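Local coordinates for hypothetical UPF0271 protein TTHB195 (Thermus thermophilus, PDB 2DFA), which probably catalyses the ATP-dependent cleavage of 5-oxoproline to L-glutamate, as the A subunit of a three-component 5-oxoprolinase, at residues V59-G64 with G92-F97. Numbering follows the deposited sequence. Where two conformers were deposited one is given.
Sequences VGAHPG and GALSAF
The peptide plane joining G60 to A61 receives one methyl group of L94 over a face, off-centre toward the side that holds the carbonyl oxygen and A61 CA. This methyl, CD2, lies 3.4 Å from A61 CA and 3.6 Å from G60 O. The polar edges of the strand are used differently: the backbone of G60 bonds to A31 and L33, and that of A61 to H107 and K109. An apolar branch therefore suits the face, which asks only for close packing.

In L94, CG stands anti to the backbone N (chi1 175°) and chi2 (60°) sets CD2 anti to CA, so CD2 is the branch that arrives at the strand. CD2 also rests 3.7 Å from A61 CB, and 4.2 Å from CG1 of V59. Alanine suits the point of closest backbone approach, where a single methyl fits against the leucine's CD2; valine adds a branched apolar flank two residues back. I45, L33 and C35 also touch L94, making it part of a buried apolar layer that I91 and L98 continue against A61 and V59.

Strand 58-62 and helix 80-100 run nearly antiparallel (156°), with their local axes 8.8 Å apart, as expected of a strand and the helix after it in a beta/alpha-barrel-like fold. V59 and A61 direct their side chains to the helix. The imidazole of H62 instead leads away from it, hydrogen-bonding through ND1 to K109 O and meeting the H111 ring steeply; D8, H62 and H111 are grouped as a metal site might be, though no metal is present.

No hydrogen bond or salt bridge crosses between the segments, so at this point the helix meets the strand by apolar packing alone, while backbone hydrogen bonding ties the strand into its sheet.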
loop_
_atom_site.group_PDB
_atom_site.type_symbol
_atom_site.label_atom_id
_atom_site.label_comp_id
_atom_site.label_asym_id
_atom_site.label_seq_id
_atom_site.Cartn_x
_atom_site.Cartn_y
_atom_site.Cartn_z
ATOM N N VAL A 59 3.884 -24.350 11.608
ATOM C CA VAL A 59 3.858 -23.116 10.831
ATOM C C VAL A 59 5.237 -22.560 10.502
ATOM O O VAL A 59 6.102 -22.450 11.369
ATOM C CB VAL A 59 3.036 -22.033 11.575
ATOM C CG1 VAL A 59 3.120 -20.692 10.836
ATOM C CG2 VAL A 59 1.590 -22.487 11.693
ATOM N N GLY A 60 5.428 -22.209 9.234
ATOM C CA GLY A 60 6.685 -21.635 8.793
ATOM C C GLY A 60 6.373 -20.329 8.075
ATOM O O GLY A 60 5.224 -20.094 7.696
ATOM N N ALA A 61 7.385 -19.486 7.885
ATOM C CA ALA A 61 7.190 -18.204 7.205
ATOM C C ALA A 61 7.305 -18.358 5.695
ATOM O O ALA A 61 8.140 -19.109 5.192
ATOM C CB ALA A 61 8.211 -17.179 7.707
ATOM N N HIS A 62 6.459 -17.627 4.977
ATOM C CA HIS A 62 6.425 -17.657 3.523
ATOM C C HIS A 62 6.653 -16.213 3.042
ATOM O O HIS A 62 5.761 -15.587 2.483
ATOM C CB HIS A 62 5.047 -18.171 3.081
ATOM C CG HIS A 62 4.998 -18.691 1.679
ATOM N ND1 HIS A 62 6.060 -19.333 1.080
ATOM C CD2 HIS A 62 3.979 -18.742 0.786
ATOM C CE1 HIS A 62 5.698 -19.761 -0.117
ATOM N NE2 HIS A 62 4.440 -19.415 -0.317
ATOM N N PRO A 63 7.863 -15.669 3.267
ATOM C CA PRO A 63 8.166 -14.295 2.844
ATOM C C PRO A 63 8.200 -14.087 1.333
ATOM O O PRO A 63 8.596 -14.974 0.574
ATOM C CB PRO A 63 9.513 -14.023 3.509
ATOM C CG PRO A 63 10.173 -15.384 3.482
ATOM C CD PRO A 63 9.028 -16.287 3.930
ATOM N N GLY A 64 7.769 -12.906 0.899
ATOM C CA GLY A 64 7.760 -12.609 -0.520
ATOM C C GLY A 64 8.141 -11.174 -0.840
ATOM O O GLY A 64 8.457 -10.383 0.055
ATOM N N GLY A 92 9.783 -11.755 11.370
ATOM C CA GLY A 92 9.474 -11.203 12.679
ATOM C C GLY A 92 7.991 -10.998 12.916
ATOM O O GLY A 92 7.471 -11.346 13.985
ATOM N N ALA A 93 7.304 -10.434 11.922
ATOM C CA ALA A 93 5.873 -10.185 12.051
ATOM C C ALA A 93 5.115 -11.481 12.329
ATOM O O ALA A 93 4.283 -11.529 13.226
ATOM C CB ALA A 93 5.330 -9.514 10.786
ATOM N N LEU A 94 5.399 -12.523 11.552
ATOM C CA LEU A 94 4.725 -13.804 11.744
ATOM C C LEU A 94 5.056 -14.400 13.112
ATOM O O LEU A 94 4.171 -14.923 13.801
ATOM C CB LEU A 94 5.114 -14.793 10.634
ATOM C CG LEU A 94 4.559 -16.216 10.809
ATOM C CD1 LEU A 94 3.039 -16.187 10.835
ATOM C CD2 LEU A 94 5.058 -17.106 9.683
ATOM N N SER A 95 6.319 -14.294 13.521
ATOM C CA SER A 95 6.733 -14.850 14.812
ATOM C C SER A 95 5.966 -14.283 15.999
ATOM O O SER A 95 5.830 -14.955 17.018
ATOM C CB SER A 95 8.236 -14.652 15.036
ATOM O OG SER A 95 8.533 -13.299 15.346
ATOM N N ALA A 96 5.463 -13.055 15.876
ATOM C CA ALA A 96 4.705 -12.447 16.964
ATOM C C ALA A 96 3.387 -13.194 17.179
ATOM O O ALA A 96 2.970 -13.404 18.314
ATOM C CB ALA A 96 4.432 -10.964 16.672
ATOM N N PHE A 97 2.734 -13.590 16.088
ATOM C CA PHE A 97 1.478 -14.331 16.175
ATOM C C PHE A 97 1.717 -15.732 16.740
ATOM O O PHE A 97 0.903 -16.252 17.503
ATOM C CB PHE A 97 0.827 -14.421 14.796
ATOM C CG PHE A 97 0.306 -13.107 14.303
ATOM C CD1 PHE A 97 -0.913 -12.617 14.754
ATOM C CD2 PHE A 97 1.066 -12.323 13.445
ATOM C CE1 PHE A 97 -1.367 -11.354 14.358
ATOM C CE2 PHE A 97 0.619 -11.065 13.049
ATOM C CZ PHE A 97 -0.595 -10.584 13.505
#